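Local coordinates for protein monovalent Na+/H+ antiporter subunit A (Dietzia sp. DQ12-45-1b, PDB 7D3U) that serves as a subunit of the Mrp complex, a giant bacterial membrane pump that exchanges sodium ions for protons, at the interface of chains A and B. Numbering follows the deposited sequence. Chains: chain A, Monovalent Na+/H+ antiporter subunit A; chain B, Monovalent Na+/H+ antiporter subunit C.

The interface of chains A and B. Residues chain A 544, 547-548, 551-552; chain B 124-127.
The C-terminal tail of subunit C, an irregular, turning stretch, lies along one face of helix 543-558 of subunit A and sets B:Pro124 to B:Pro127 against successive turns. A:Arg548 spans the tail from B:Pro127 to B:Pro124. Its CG is anti to the backbone N and beside the carbonyl carbon (chi1 167°). CB meets the backbone carbonyl B:Asp125 O at 3.5 Å. CG and CD then run past B:Pro127, the two side chains sliding by in opposite directions, with A:Arg548 CG 3.9 Å from B:Pro127 CA. Beyond a bend at chi3 (-52°), NE lies 4.2 Å from B:Glu126 O, a loose approach. CZ faces the carbonyl B:Pro124 O, and NH2 comes to 3.2 Å from B:Pro124 O, a polar approach not counted as a hydrogen bond. One face of this guanidinium has the backbone carbonyl A:Asp544 O above the plane, offset toward the rim. On the neighbouring flank, A:Arg547 NH1 forms a salt bridge with A:Asp544 OD1 at 2.9 Å; this intrahelical pair probably steadies both tips and offsets their charges. B:Pro124 lies beside A:Asp544, both pointing the same way, with carboxylate OD1 against ring carbon B:Pro124 CB. B:Asp125 is modelled only to CB, 3.3 Å from A:Arg547 NH2, its CA over one guanidinium face toward the rim; any ion pair stays unseen. A:Ile551 fills the next turn: CD1 packs 3.6 Å from B:Asp125 CB, and CG2 touches B:Pro127 CD at 3.8 Å as the two side chains cross obliquely. A:Ala552 adds a small apolar margin beside the proline ring. Among the modelled atoms the contact is one of packing, and it probably helps to tether the subunit C tail to subunit A within the Mrp complex.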
ATOM      1  N   ASP A 544      17.027  -3.903 -28.777  1.00 87.77           N
ATOM      2  CA  ASP A 544      17.395  -2.854 -27.836  1.00 87.77           C
ATOM      3  C   ASP A 544      16.572  -1.595 -28.062  1.00 87.77           C
ATOM      4  O   ASP A 544      16.249  -0.888 -27.104  1.00 87.77           O
ATOM      5  CB  ASP A 544      18.885  -2.539 -27.946  1.00 87.77           C
ATOM      6  CG  ASP A 544      19.746  -3.520 -27.177  1.00 87.77           C
ATOM      7  OD1 ASP A 544      19.796  -3.425 -25.933  1.00 87.77           O
ATOM      8  OD2 ASP A 544      20.382  -4.383 -27.816  1.00 87.77           O
ATOM      9  N   ARG A 547      13.317  -2.302 -26.291  1.00 82.84           N
ATOM     10  CA  ARG A 547      13.477  -2.177 -24.846  1.00 82.84           C
ATOM     11  C   ARG A 547      13.593  -0.716 -24.431  1.00 82.84           C
ATOM     12  O   ARG A 547      13.038  -0.308 -23.404  1.00 82.84           O
ATOM     13  CB  ARG A 547      14.700  -2.965 -24.383  1.00 82.84           C
ATOM     14  CG  ARG A 547      14.662  -4.433 -24.754  1.00 82.84           C
ATOM     15  CD  ARG A 547      16.026  -5.065 -24.594  1.00 82.84           C
ATOM     16  NE  ARG A 547      16.625  -4.712 -23.316  1.00 82.84           N
ATOM     17  CZ  ARG A 547      17.922  -4.798 -23.048  1.00 82.84           C
ATOM     18  NH1 ARG A 547      18.767  -5.226 -23.975  1.00 82.84           N
ATOM     19  NH2 ARG A 547      18.374  -4.454 -21.852  1.00 82.84           N
ATOM     20  N   ARG A 548      14.306   0.088 -25.220  1.00 88.22           N
ATOM     21  CA  ARG A 548      14.427   1.509 -24.919  1.00 88.22           C
ATOM     22  C   ARG A 548      13.082   2.211 -25.040  1.00 88.22           C
ATOM     23  O   ARG A 548      12.754   3.078 -24.222  1.00 88.22           O
ATOM     24  CB  ARG A 548      15.457   2.152 -25.844  1.00 88.22           C
ATOM     25  CG  ARG A 548      15.448   3.667 -25.836  1.00 88.22           C
ATOM     26  CD  ARG A 548      16.365   4.227 -26.906  1.00 88.22           C
ATOM     27  NE  ARG A 548      17.706   3.659 -26.819  1.00 88.22           N
ATOM     28  CZ  ARG A 548      18.245   2.877 -27.746  1.00 88.22           C
ATOM     29  NH1 ARG A 548      17.557   2.568 -28.836  1.00 88.22           N
ATOM     30  NH2 ARG A 548      19.473   2.403 -27.584  1.00 88.22           N
ATOM     31  N   ILE A 551      11.118   1.327 -21.943  1.00 82.88           N
ATOM     32  CA  ILE A 551      11.591   2.054 -20.769  1.00 82.88           C
ATOM     33  C   ILE A 551      11.158   3.513 -20.831  1.00 82.88           C
ATOM     34  O   ILE A 551      10.758   4.096 -19.817  1.00 82.88           O
ATOM     35  CB  ILE A 551      13.118   1.916 -20.642  1.00 82.88           C
ATOM     36  CG1 ILE A 551      13.487   0.477 -20.284  1.00 82.88           C
ATOM     37  CG2 ILE A 551      13.659   2.873 -19.599  1.00 82.88           C
ATOM     38  CD1 ILE A 551      14.962   0.263 -20.094  1.00 82.88           C
ATOM     39  N   ALA A 552      11.212   4.121 -22.016  1.00 81.99           N
ATOM     40  CA  ALA A 552      10.785   5.511 -22.153  1.00 81.99           C
ATOM     41  C   ALA A 552       9.292   5.658 -21.892  1.00 81.99           C
ATOM     42  O   ALA A 552       8.866   6.592 -21.201  1.00 81.99           O
ATOM     43  CB  ALA A 552      11.143   6.035 -23.541  1.00 81.99           C
TER
ATOM     44  N   PRO B 124      22.545  -0.660 -22.936  1.00 95.24           N
ATOM     45  CA  PRO B 124      21.906  -0.229 -24.187  1.00 95.24           C
ATOM     46  C   PRO B 124      20.403  -0.037 -24.079  1.00 95.24           C
ATOM     47  O   PRO B 124      19.781   0.382 -25.062  1.00 95.24           O
ATOM     48  CB  PRO B 124      22.238  -1.370 -25.164  1.00 95.24           C
ATOM     49  CG  PRO B 124      23.334  -2.155 -24.505  1.00 95.24           C
ATOM     50  CD  PRO B 124      23.093  -2.021 -23.041  1.00 95.24           C
ATOM     51  N   ASP B 125      19.800  -0.330 -22.929  1.00 95.29           N
ATOM     52  CA  ASP B 125      18.361  -0.185 -22.765  1.00 95.29           C
ATOM     53  C   ASP B 125      17.951   1.208 -22.312  1.00 95.29           C
ATOM     54  O   ASP B 125      16.854   1.662 -22.653  1.00 95.29           O
ATOM     55  CB  ASP B 125      17.840  -1.218 -21.762  1.00 95.29           C
ATOM     56  N   GLU B 126      18.800   1.893 -21.558  1.00100.18           N
ATOM     57  CA  GLU B 126      18.437   3.203 -21.032  1.00100.18           C
ATOM     58  C   GLU B 126      18.393   4.228 -22.160  1.00100.18           C
ATOM     59  O   GLU B 126      19.316   4.277 -22.981  1.00100.18           O
ATOM     60  CB  GLU B 126      19.432   3.637 -19.959  1.00100.18           C
ATOM     61  CG  GLU B 126      19.720   2.572 -18.911  1.00100.18           C
ATOM     62  CD  GLU B 126      18.718   2.576 -17.771  1.00100.18           C
ATOM     63  OE1 GLU B 126      19.036   2.018 -16.699  1.00100.18           O
ATOM     64  OE2 GLU B 126      17.617   3.140 -17.939  1.00100.18           O
ATOM     65  N   PRO B 127      17.349   5.059 -22.236  1.00101.15           N
ATOM     66  CA  PRO B 127      17.264   6.052 -23.317  1.00101.15           C
ATOM     67  C   PRO B 127      18.248   7.200 -23.184  1.00101.15           C
ATOM     68  O   PRO B 127      18.261   8.082 -24.050  1.00101.15           O
ATOM     69  CB  PRO B 127      15.814   6.561 -23.217  1.00101.15           C
ATOM     70  CG  PRO B 127      15.114   5.625 -22.269  1.00101.15           C
ATOM     71  CD  PRO B 127      16.170   5.099 -21.361  1.00101.15           C
TER